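Local atomic coordinates of extracellular ligand-binding receptor (Desulfohalobium retbaense DSM 5692, PDB entry 5ERE), a protein that probably serves as an extracellular sensory receptor, binding 2-oxo-4-methylpentanoate in a periplasmic-binding-protein domain and cytosine in one of two tandem PAS-like sensor domains. Residues 364-369 / 392-396; 325-329 / 557-561; 116-120 / 148-152; 171-175 / 196-202. All blocks are in the same frame, centred on the assembly; numbering follows the deposited sequence.

Contact 1. Residues 364-369 / 392-396; sequences ASAILE and NVAPK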
loop_
_atom_site.group_PDB
_atom_site.type_symbol
_atom_site.label_atom_id
_atom_site.label_comp_id
_atom_site.label_asym_id
_atom_site.label_seq_id
_atom_site.Cartn_x
_atom_site.Cartn_y
_atom_site.Cartn_z
ATOM N N ALA A 364 -37.310 -19.909 10.598
ATOM C CA ALA A 364 -35.995 -19.748 11.219
ATOM C C ALA A 364 -34.914 -19.703 10.133
ATOM O O ALA A 364 -34.046 -18.833 10.140
ATOM C CB ALA A 364 -35.723 -20.868 12.206
ATOM N N SER A 365 -34.996 -20.632 9.187
ATOM C CA SER A 365 -34.055 -20.698 8.084
ATOM C C SER A 365 -33.939 -19.393 7.318
ATOM O O SER A 365 -32.844 -19.041 6.882
ATOM C CB SER A 365 -34.455 -21.820 7.131
ATOM O OG SER A 365 -34.144 -23.074 7.717
ATOM N N ALA A 366 -35.060 -18.681 7.158
ATOM C CA ALA A 366 -35.093 -17.415 6.427
ATOM C C ALA A 366 -34.340 -16.304 7.155
ATOM O O ALA A 366 -33.695 -15.446 6.543
ATOM C CB ALA A 366 -36.564 -16.977 6.195
ATOM N N ILE A 367 -34.484 -16.291 8.471
ATOM C CA ILE A 367 -33.730 -15.377 9.317
ATOM C C ILE A 367 -32.243 -15.678 9.114
ATOM O O ILE A 367 -31.447 -14.770 8.852
ATOM C CB ILE A 367 -34.196 -15.516 10.769
ATOM C CG1 ILE A 367 -35.633 -14.953 10.857
ATOM C CG2 ILE A 367 -33.265 -14.799 11.739
ATOM C CD1 ILE A 367 -36.402 -15.327 12.123
ATOM N N LEU A 368 -31.891 -16.956 9.144
ATOM C CA LEU A 368 -30.501 -17.380 8.973
ATOM C C LEU A 368 -29.951 -17.010 7.604
ATOM O O LEU A 368 -28.834 -16.502 7.500
ATOM C CB LEU A 368 -30.362 -18.894 9.208
ATOM C CG LEU A 368 -30.402 -19.379 10.679
ATOM C CD1 LEU A 368 -30.201 -20.878 10.745
ATOM C CD2 LEU A 368 -29.368 -18.667 11.589
ATOM N N GLU A 369 -30.743 -17.224 6.548
ATOM C CA GLU A 369 -30.285 -16.936 5.212
ATOM C C GLU A 369 -29.979 -15.477 5.022
ATOM O O GLU A 369 -29.056 -15.119 4.305
ATOM C CB GLU A 369 -31.352 -17.374 4.190
ATOM C CG GLU A 369 -31.473 -18.864 4.108
ATOM C CD GLU A 369 -30.394 -19.464 3.286
ATOM O OE1 GLU A 369 -29.622 -18.674 2.724
ATOM O OE2 GLU A 369 -30.345 -20.711 3.139
ATOM N N ASN A 392 -30.071 -25.793 13.079
ATOM C CA ASN A 392 -30.335 -25.196 11.782
ATOM C C ASN A 392 -29.083 -24.446 11.313
ATOM O O ASN A 392 -28.232 -24.100 12.126
ATOM C CB ASN A 392 -31.581 -24.286 11.853
ATOM C CG ASN A 392 -32.234 -24.055 10.483
ATOM O OD1 ASN A 392 -31.769 -24.566 9.477
ATOM N ND2 ASN A 392 -33.333 -23.289 10.457
ATOM N N VAL A 393 -28.951 -24.247 10.002
ATOM C CA VAL A 393 -27.785 -23.588 9.420
ATOM C C VAL A 393 -28.107 -22.980 8.064
ATOM O O VAL A 393 -28.872 -23.549 7.301
ATOM C CB VAL A 393 -26.604 -24.570 9.241
ATOM C CG1 VAL A 393 -26.975 -25.725 8.289
ATOM C CG2 VAL A 393 -25.344 -23.839 8.736
ATOM N N ALA A 394 -27.506 -21.830 7.783
ATOM C CA ALA A 394 -27.413 -21.287 6.453
ATOM C C ALA A 394 -25.974 -20.874 6.190
ATOM O O ALA A 394 -25.330 -20.328 7.073
ATOM C CB ALA A 394 -28.355 -20.083 6.280
ATOM N N PRO A 395 -25.459 -21.096 4.972
ATOM C CA PRO A 395 -26.030 -21.772 3.797
ATOM C C PRO A 395 -26.373 -23.207 4.044
ATOM O O PRO A 395 -25.710 -23.870 4.846
ATOM C CB PRO A 395 -24.915 -21.675 2.772
ATOM C CG PRO A 395 -24.196 -20.474 3.153
ATOM C CD PRO A 395 -24.146 -20.544 4.644
ATOM N N LYS A 396 -27.375 -23.705 3.327
ATOM C CA LYS A 396 -27.832 -25.061 3.552
ATOM C C LYS A 396 -26.809 -26.092 3.085
ATOM O O LYS A 396 -26.902 -27.253 3.465
ATOM C CB LYS A 396 -29.204 -25.285 2.871
ATOM C CG LYS A 396 -30.396 -24.712 3.690
ATOM C CD LYS A 396 -30.479 -25.341 5.108
ATOM C CE LYS A 396 -31.658 -24.855 5.978
ATOM N NZ LYS A 396 -31.678 -23.395 6.229
HETATM O O HOH W 1 -28.777 -21.986 1.431
#
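Two donors converge on one hydroxyl here. Ser-365, at chi1 -74° (m), holds OG beside the strand, where Asn-392 ND2 donates to Ser-365 OG at 2.9 Å (N-H...O angle 160°); Lys-396 NZ reaches Ser-365 OG at the same 2.9 Å, but that bond is weak. Asn-392 is t with chi2 near 0°, and its amide serves both segments: ND2 donates to the helix, while Asn-392 OD1 accepts from Val-393 N at 2.9 Å within its own strand. The Ala-394 to Pro-395 peptide is cis, and Lys-396, the next residue, folds back with its m, m, t, m chain until Lys-396 NZ donates to Val-393 O at 3.0 Å. Glu-369 is m, m, which brings its carboxylate toward the same lysine, yet Glu-369 OE2 stays 4.3 Å from Lys-396 NZ, beyond a salt bridge; a water links Glu-369 OE2 (2.6 Å) to Lys-396 N (2.9 Å) instead. Beside these polar groups, Leu-368 CB packs 3.7 Å from Ala-394 CB, and Leu-368 CD1 lies over the strand backbone, 3.7 Å from Val-393 N. The axes approach to 7.4 Å at 35°. Val-393 points away, its side chain about 6 Å from the bound cytosine. A helix covering one face of an antiparallel sheet, with the ligand on the other, is characteristic of a PAS-like (Cache) sensor domain.

Contact 2. Residues 325-329 / 557-561; sequences FPMLL and LALTY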
loop_
_atom_site.group_PDB
_atom_site.type_symbol
_atom_site.label_atom_id
_atom_site.label_comp_id
_atom_site.label_asym_id
_atom_site.label_seq_id
_atom_site.Cartn_x
_atom_site.Cartn_y
_atom_site.Cartn_z
ATOM N N PHE A 325 2.890 4.807 12.008
ATOM C CA PHE A 325 2.866 3.465 12.596
ATOM C C PHE A 325 1.695 3.348 13.554
ATOM O O PHE A 325 0.890 2.424 13.430
ATOM C CB PHE A 325 4.232 3.145 13.244
ATOM C CG PHE A 325 5.357 3.267 12.261
ATOM C CD1 PHE A 325 5.465 2.360 11.221
ATOM C CD2 PHE A 325 6.256 4.318 12.320
ATOM C CE1 PHE A 325 6.455 2.503 10.252
ATOM C CE2 PHE A 325 7.262 4.445 11.364
ATOM C CZ PHE A 325 7.349 3.550 10.326
ATOM N N PRO A 326 1.543 4.321 14.470
ATOM C CA PRO A 326 0.311 4.277 15.259
ATOM C C PRO A 326 -0.917 4.509 14.409
ATOM O O PRO A 326 -1.968 3.944 14.682
ATOM C CB PRO A 326 0.500 5.408 16.301
ATOM C CG PRO A 326 1.686 6.227 15.807
ATOM C CD PRO A 326 2.548 5.223 15.060
HETATM N N MSE A 327 -0.811 5.347 13.392
HETATM C CA MSE A 327 -1.941 5.518 12.473
HETATM C C MSE A 327 -2.424 4.192 11.832
HETATM O O MSE A 327 -3.612 3.847 11.806
HETATM C CB MSE A 327 -1.523 6.455 11.363
HETATM C CG MSE A 327 -2.663 6.806 10.420
HETATM SE SE MSE A 327 -2.019 7.644 8.807
HETATM C CE MSE A 327 -1.082 6.113 8.032
ATOM N N LEU A 328 -1.485 3.447 11.278
ATOM C CA LEU A 328 -1.871 2.214 10.594
ATOM C C LEU A 328 -2.480 1.241 11.609
ATOM O O LEU A 328 -3.489 0.613 11.338
ATOM C CB LEU A 328 -0.660 1.583 9.875
ATOM C CG LEU A 328 -0.225 2.268 8.572
ATOM C CD1 LEU A 328 1.112 1.666 8.048
ATOM C CD2 LEU A 328 -1.296 2.116 7.501
ATOM N N LEU A 329 -1.921 1.156 12.810
ATOM C CA LEU A 329 -2.500 0.262 13.807
ATOM C C LEU A 329 -3.916 0.688 14.176
ATOM O O LEU A 329 -4.843 -0.128 14.191
ATOM C CB LEU A 329 -1.633 0.231 15.061
ATOM C CG LEU A 329 -2.116 -0.704 16.167
ATOM C CD1 LEU A 329 -2.200 -2.203 15.709
ATOM C CD2 LEU A 329 -1.183 -0.556 17.312
ATOM N N LEU A 557 -3.790 -6.815 18.997
ATOM C CA LEU A 557 -3.495 -6.416 17.642
ATOM C C LEU A 557 -2.201 -5.661 17.702
ATOM O O LEU A 557 -2.133 -4.581 18.308
ATOM C CB LEU A 557 -4.628 -5.543 17.067
ATOM C CG LEU A 557 -4.539 -5.118 15.601
ATOM C CD1 LEU A 557 -4.863 -6.309 14.671
ATOM C CD2 LEU A 557 -5.504 -3.947 15.350
ATOM N N ALA A 558 -1.159 -6.240 17.108
ATOM C CA ALA A 558 0.189 -5.687 17.217
ATOM C C ALA A 558 0.737 -5.358 15.854
ATOM O O ALA A 558 0.557 -6.114 14.882
ATOM C CB ALA A 558 1.093 -6.644 17.911
ATOM N N LEU A 559 1.436 -4.240 15.809
ATOM C CA LEU A 559 2.149 -3.771 14.634
ATOM C C LEU A 559 3.621 -3.673 14.944
ATOM O O LEU A 559 3.989 -3.050 15.936
ATOM C CB LEU A 559 1.623 -2.407 14.187
ATOM C CG LEU A 559 2.256 -1.849 12.908
ATOM C CD1 LEU A 559 1.244 -0.881 12.277
ATOM C CD2 LEU A 559 3.591 -1.139 13.127
ATOM N N THR A 560 4.452 -4.266 14.081
ATOM C CA THR A 560 5.891 -4.161 14.170
ATOM C C THR A 560 6.530 -3.530 12.935
ATOM O O THR A 560 6.036 -3.640 11.817
ATOM C CB THR A 560 6.555 -5.548 14.383
ATOM O OG1 THR A 560 6.145 -6.428 13.334
ATOM C CG2 THR A 560 6.154 -6.151 15.708
ATOM N N TYR A 561 7.652 -2.862 13.164
ATOM C CA TYR A 561 8.380 -2.179 12.112
ATOM C C TYR A 561 9.826 -2.023 12.563
ATOM O O TYR A 561 10.123 -2.123 13.772
ATOM C CB TYR A 561 7.732 -0.816 11.776
ATOM C CG TYR A 561 7.750 0.208 12.879
ATOM C CD1 TYR A 561 6.815 0.175 13.907
ATOM C CD2 TYR A 561 8.703 1.217 12.899
ATOM C CE1 TYR A 561 6.840 1.121 14.928
ATOM C CE2 TYR A 561 8.726 2.161 13.917
ATOM C CZ TYR A 561 7.797 2.102 14.925
ATOM O OH TYR A 561 7.834 3.048 15.946
#
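Helix 325-329 rides over strand 557-561 at an axis separation of 8.9 Å and an angle of 148°, so the two run roughly antiparallel. The alternation of the strand sets the relief: Leu-557, Leu-559 and Tyr-561 point toward the helix, whereas Ala-558 and Thr-560 point away. Leu-559 is the central bump. Its CD1 pushes into the helical turn, 3.5 Å from Phe-325 O, 3.9 Å from Leu-328 CB and 3.8 Å from Leu-329 N, filling the hollow between these three residues. In return, Leu-329 drops into the dip between Leu-557 and Leu-559, its CD1 lying 3.7 Å from Leu-557 CG and 4.1 Å from Leu-559 CB. At the other end flat surface meets flat surface: the rings of Phe-325 and Tyr-561 stack face to face, with centroids 3.7 Å apart and planes only 2° from parallel, and Phe-325 CB adds a CH-pi contact 4.1 Å from the Tyr-561 ring centroid. Val-475 touches the side chains of Phe-325, Leu-559 and Tyr-561. The interlock, 365 Å² in all, packs the start of helix 324-357 on the antiparallel sheet containing 476-480, 553-561 and 541-550, consistent with the second PAS-like module of a tandem PAS sensor.

Contact 3. Residues 116-120 / 148-152; sequences QEQLA and DRFPK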
loop_
_atom_site.group_PDB
_atom_site.type_symbol
_atom_site.label_atom_id
_atom_site.label_comp_id
_atom_site.label_asym_id
_atom_site.label_seq_id
_atom_site.Cartn_x
_atom_site.Cartn_y
_atom_site.Cartn_z
ATOM N N GLN A 116 -0.729 5.819 -4.709
ATOM C CA GLN A 116 -2.005 6.493 -4.356
ATOM C C GLN A 116 -2.780 5.771 -3.233
ATOM O O GLN A 116 -3.280 6.413 -2.294
ATOM C CB GLN A 116 -2.888 6.608 -5.606
ATOM C CG GLN A 116 -4.030 7.593 -5.439
ATOM C CD GLN A 116 -5.198 7.008 -4.671
ATOM O OE1 GLN A 116 -5.577 5.844 -4.873
ATOM N NE2 GLN A 116 -5.761 7.807 -3.757
ATOM N N GLU A 117 -2.828 4.438 -3.308
ATOM C CA GLU A 117 -3.431 3.598 -2.259
ATOM C C GLU A 117 -2.801 3.853 -0.887
ATOM O O GLU A 117 -3.484 3.853 0.138
ATOM C CB GLU A 117 -3.275 2.116 -2.596
ATOM C CG GLU A 117 -4.517 1.443 -3.158
ATOM C CD GLU A 117 -4.188 0.257 -4.054
ATOM O OE1 GLU A 117 -3.361 -0.626 -3.662
ATOM O OE2 GLU A 117 -4.757 0.234 -5.169
ATOM N N GLN A 118 -1.492 4.059 -0.864
ATOM C CA GLN A 118 -0.818 4.314 0.399
ATOM C C GLN A 118 -1.085 5.754 0.883
ATOM O O GLN A 118 -1.393 5.972 2.055
ATOM C CB GLN A 118 0.676 4.047 0.261
ATOM C CG GLN A 118 0.956 2.547 -0.072
ATOM C CD GLN A 118 2.421 2.169 0.014
ATOM O OE1 GLN A 118 3.074 1.868 -1.010
ATOM N NE2 GLN A 118 2.950 2.166 1.239
ATOM N N LEU A 119 -0.928 6.727 -0.014
ATOM C CA LEU A 119 -1.144 8.119 0.336
ATOM C C LEU A 119 -2.573 8.338 0.880
ATOM O O LEU A 119 -2.772 9.159 1.775
ATOM C CB LEU A 119 -0.879 9.020 -0.886
ATOM C CG LEU A 119 -1.017 10.544 -0.734
ATOM C CD1 LEU A 119 0.046 11.120 0.160
ATOM C CD2 LEU A 119 -0.944 11.220 -2.098
ATOM N N ALA A 120 -3.527 7.555 0.378
ATOM C CA ALA A 120 -4.928 7.628 0.799
ATOM C C ALA A 120 -5.129 7.363 2.283
ATOM O O ALA A 120 -6.140 7.773 2.838
ATOM C CB ALA A 120 -5.788 6.628 -0.018
ATOM N N ASP A 148 -11.169 9.802 -8.128
ATOM C CA ASP A 148 -11.937 8.566 -8.027
ATOM C C ASP A 148 -12.039 8.088 -6.587
ATOM O O ASP A 148 -13.043 7.505 -6.180
ATOM C CB ASP A 148 -11.313 7.476 -8.884
ATOM C CG ASP A 148 -11.506 7.725 -10.365
ATOM O OD1 ASP A 148 -11.857 8.868 -10.742
ATOM O OD2 ASP A 148 -11.305 6.778 -11.155
ATOM N N ARG A 149 -10.995 8.349 -5.818
ATOM C CA ARG A 149 -10.895 7.830 -4.465
ATOM C C ARG A 149 -11.642 8.723 -3.514
ATOM O O ARG A 149 -12.268 8.252 -2.572
ATOM C CB ARG A 149 -9.424 7.713 -4.034
ATOM C CG ARG A 149 -9.223 7.395 -2.559
ATOM C CD ARG A 149 -9.857 6.081 -2.195
ATOM N NE ARG A 149 -9.646 5.719 -0.794
ATOM C CZ ARG A 149 -10.355 6.195 0.225
ATOM N NH1 ARG A 149 -10.096 5.787 1.465
ATOM N NH2 ARG A 149 -11.331 7.072 0.006
ATOM N N PHE A 150 -11.562 10.021 -3.778
ATOM C CA PHE A 150 -12.103 11.035 -2.899
ATOM C C PHE A 150 -13.079 12.008 -3.614
ATOM O O PHE A 150 -12.856 13.225 -3.631
ATOM C CB PHE A 150 -10.952 11.812 -2.288
ATOM C CG PHE A 150 -10.085 11.006 -1.366
ATOM C CD1 PHE A 150 -10.568 10.570 -0.143
ATOM C CD2 PHE A 150 -8.764 10.717 -1.703
ATOM C CE1 PHE A 150 -9.752 9.838 0.731
ATOM C CE2 PHE A 150 -7.942 9.993 -0.833
ATOM C CZ PHE A 150 -8.437 9.556 0.381
ATOM N N PRO A 151 -14.165 11.473 -4.192
ATOM C CA PRO A 151 -15.168 12.306 -4.883
ATOM C C PRO A 151 -15.619 13.528 -4.101
ATOM O O PRO A 151 -15.652 14.632 -4.647
ATOM C CB PRO A 151 -16.343 11.356 -5.055
ATOM C CG PRO A 151 -15.757 10.026 -5.063
ATOM C CD PRO A 151 -14.603 10.070 -4.112
ATOM N N LYS A 152 -15.952 13.328 -2.833
ATOM C CA LYS A 152 -16.545 14.386 -2.032
ATOM C C LYS A 152 -15.490 15.352 -1.535
ATOM O O LYS A 152 -15.718 16.552 -1.494
ATOM C CB LYS A 152 -17.319 13.793 -0.846
#
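Gln-116 is the first residue of 116-120 to meet the end of helix 137-149. Its CA-to-CB bond runs sideways, but the t, m conformation turns the amide inward, bringing Gln-116 NE2 to 3.7 Å from Arg-149 CB and 4.3 Å from Phe-150 CE2. These are van der Waals distances to carbon, and Gln-116 NE2 has no hydrogen-bonding partner in the model although the contact buries it. Glu-117 then points away, Gln-118 lies on a remote face, and Leu-119 is turned sideways. Ala-120 presents its methyl group: the bond from Ala-120 N to Gln-116 O (2.9 Å) marks regular helix, and the i, i+4 spacing places both residues on one side. Ala-120 CB lies 4.0 Å from Arg-149 NE and 4.0 Å from Phe-150 CZ, while Ala-120 O meets the edge of the Phe-150 ring, 3.8 Å from CZ. Phe-150, the first residue to leave helical angles (-126/59°), points its CA-to-CB bond toward helix 116-120. The nearest CA atoms, of Ala-120 and Arg-149, remain 8.0 Å apart, and only 158 Å² is buried. Helix 112-123 thus packs along helix 137-149 toward its C-terminal end; Trp-142, Met-145 and Leu-146 of that helix also touch Gln-116. Its other flank faces Tyr-308 of strand 304-314, whose carbonyl accepts from Gln-118, and loop residues His-471 and Phe-473.

Contact 4. Residues 171-175 / 196-202; sequences LATIK and QARQAGI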
loop_
_atom_site.group_PDB
_atom_site.type_symbol
_atom_site.label_atom_id
_atom_site.label_comp_id
_atom_site.label_asym_id
_atom_site.label_seq_id
_atom_site.Cartn_x
_atom_site.Cartn_y
_atom_site.Cartn_z
ATOM N N LEU A 171 -3.533 29.015 -7.713
ATOM C CA LEU A 171 -3.450 29.198 -6.272
ATOM C C LEU A 171 -4.612 30.091 -5.783
ATOM O O LEU A 171 -5.038 29.971 -4.634
ATOM C CB LEU A 171 -2.095 29.818 -5.886
ATOM C CG LEU A 171 -0.810 28.972 -5.835
ATOM C CD1 LEU A 171 0.373 29.897 -5.610
ATOM C CD2 LEU A 171 -0.851 27.891 -4.755
ATOM N N ALA A 172 -5.127 30.964 -6.653
ATOM C CA ALA A 172 -6.273 31.819 -6.286
ATOM C C ALA A 172 -7.532 30.966 -6.232
ATOM O O ALA A 172 -8.237 30.955 -5.223
ATOM C CB ALA A 172 -6.445 32.981 -7.269
ATOM N N THR A 173 -7.783 30.230 -7.314
ATOM C CA THR A 173 -8.828 29.214 -7.338
ATOM C C THR A 173 -8.781 28.358 -6.086
ATOM O O THR A 173 -9.806 28.055 -5.487
ATOM C CB THR A 173 -8.678 28.282 -8.542
ATOM O OG1 THR A 173 -8.533 29.051 -9.735
ATOM C CG2 THR A 173 -9.874 27.349 -8.673
ATOM N N ILE A 174 -7.575 27.970 -5.698
ATOM C CA ILE A 174 -7.404 26.999 -4.636
ATOM C C ILE A 174 -7.708 27.586 -3.263
ATOM O O ILE A 174 -8.369 26.947 -2.438
ATOM C CB ILE A 174 -5.966 26.434 -4.641
ATOM C CG1 ILE A 174 -5.840 25.356 -5.722
ATOM C CG2 ILE A 174 -5.599 25.866 -3.254
ATOM C CD1 ILE A 174 -4.394 25.011 -6.078
ATOM N N LYS A 175 -7.170 28.768 -3.000
ATOM C CA LYS A 175 -7.406 29.427 -1.724
ATOM C C LYS A 175 -8.901 29.620 -1.527
ATOM O O LYS A 175 -9.416 29.433 -0.431
ATOM C CB LYS A 175 -6.681 30.766 -1.649
ATOM C CG LYS A 175 -7.091 31.603 -0.451
ATOM C CD LYS A 175 -6.139 32.760 -0.238
ATOM C CE LYS A 175 -6.841 33.969 0.353
ATOM N NZ LYS A 175 -5.932 35.140 0.463
ATOM N N GLN A 196 4.790 30.574 -2.602
ATOM C CA GLN A 196 3.740 31.421 -3.121
ATOM C C GLN A 196 2.408 31.100 -2.456
ATOM O O GLN A 196 1.639 32.007 -2.131
ATOM C CB GLN A 196 3.654 31.266 -4.635
ATOM C CG GLN A 196 4.924 31.722 -5.352
ATOM C CD GLN A 196 4.776 31.788 -6.869
ATOM O OE1 GLN A 196 3.685 31.632 -7.411
ATOM N NE2 GLN A 196 5.881 32.045 -7.553
ATOM N N ALA A 197 2.140 29.817 -2.228
ATOM C CA ALA A 197 0.893 29.428 -1.572
ATOM C C ALA A 197 0.804 29.979 -0.137
ATOM O O ALA A 197 -0.246 30.485 0.270
ATOM C CB ALA A 197 0.743 27.918 -1.569
ATOM N N ARG A 198 1.895 29.889 0.622
ATOM C CA ARG A 198 1.913 30.412 1.982
ATOM C C ARG A 198 1.816 31.943 1.955
ATOM O O ARG A 198 1.162 32.542 2.812
ATOM C CB ARG A 198 3.171 29.953 2.721
ATOM C CG ARG A 198 3.192 28.444 3.059
ATOM C CD ARG A 198 2.371 28.150 4.295
ATOM N NE ARG A 198 2.537 26.781 4.808
ATOM C CZ ARG A 198 1.628 25.812 4.696
ATOM N NH1 ARG A 198 0.472 26.015 4.073
ATOM N NH2 ARG A 198 1.866 24.623 5.220
ATOM N N GLN A 199 2.439 32.567 0.958
ATOM C CA GLN A 199 2.414 34.025 0.824
ATOM C C GLN A 199 1.048 34.490 0.324
ATOM O O GLN A 199 0.665 35.643 0.511
ATOM C CB GLN A 199 3.532 34.505 -0.115
ATOM C CG GLN A 199 4.918 34.582 0.567
ATOM C CD GLN A 199 6.046 34.936 -0.391
ATOM O OE1 GLN A 199 5.863 34.939 -1.613
ATOM N NE2 GLN A 199 7.226 35.227 0.159
ATOM N N ALA A 200 0.316 33.575 -0.301
ATOM C CA ALA A 200 -1.030 33.843 -0.772
ATOM C C ALA A 200 -2.091 33.563 0.314
ATOM O O ALA A 200 -3.299 33.656 0.049
ATOM C CB ALA A 200 -1.318 33.020 -2.026
ATOM N N GLY A 201 -1.638 33.230 1.526
ATOM C CA GLY A 201 -2.526 33.034 2.664
ATOM C C GLY A 201 -3.017 31.608 2.874
ATOM O O GLY A 201 -3.727 31.333 3.838
ATOM N N ILE A 202 -2.649 30.692 1.979
ATOM C CA ILE A 202 -3.035 29.281 2.124
ATOM C C ILE A 202 -2.260 28.617 3.261
ATOM O O ILE A 202 -1.029 28.582 3.264
ATOM C CB ILE A 202 -2.803 28.497 0.829
ATOM C CG1 ILE A 202 -3.724 29.039 -0.266
ATOM C CG2 ILE A 202 -3.057 27.008 1.058
ATOM C CD1 ILE A 202 -3.223 28.754 -1.671
#
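Leu-171 overlaps the last helical turn of the partner segment, its CD2 resting 3.6 Å from Ala-197 CB and its CD1 3.7 Å from Gln-196 CB. Ile-202 closes the other side: Ile-202 CD1 lies 4.0 Å from Leu-171 CD2, 3.7 Å from Leu-171 O and 4.1 Å from Ile-174 CG2, so one methyl group touches residues i and i+3 of the helix. The CA atoms come to 6.4 Å for Leu-171 and Ala-197, and to 5.8 Å for Lys-175 and Ile-202. Between those pairs the helix of 196-202 ends in a Schellman motif, with Gly-201 at phi/psi 91/-3° and backbone bonds Ile-202 N to Ala-197 O (3.0 Å) and Gly-201 N to Arg-198 O (3.2 Å). A side chain at Gly-201 would press on the preceding carbonyl and on Lys-175 NZ. Lys-175 CB lies 3.7 Å from Ile-202 CG1, and Lys-175 NZ donates to Ala-200 O at 3.1 Å. Ile-174 also meets Ala-130 and Leu-132, so helix 168-175 lies against strand 129-134, in the parallel part of a mixed sheet. The chemistry is therefore divided: apolar contacts join the buried sides, and the one cross-segment hydrogen bond, at the exposed edge, ties a lysine to the carbonyl of a helix end.

Contact 2 is the more buried of the two helix-on-strand contacts; its side-chain contacts are apolar and aromatic, with no hydrogen bond between the segments. Contact 1, the other, is only partly buried and adds a polar network. Both lie in the C-terminal part of the chain, with the long helix 324-357 followed in the chain by helix 362-374, and their centres are 38 Å apart. Contacts 3 and 4 instead pair helices within the periplasmic-binding-protein range, 23 Å apart between centres. Contact 3 is buried but sparse and forms no hydrogen bond between its segments, whereas peripheral contact 4 has one from a lysine. Contacts 2 and 3 come within about 6 Å at nearest atoms, where the binding-protein part and the sensor part come close.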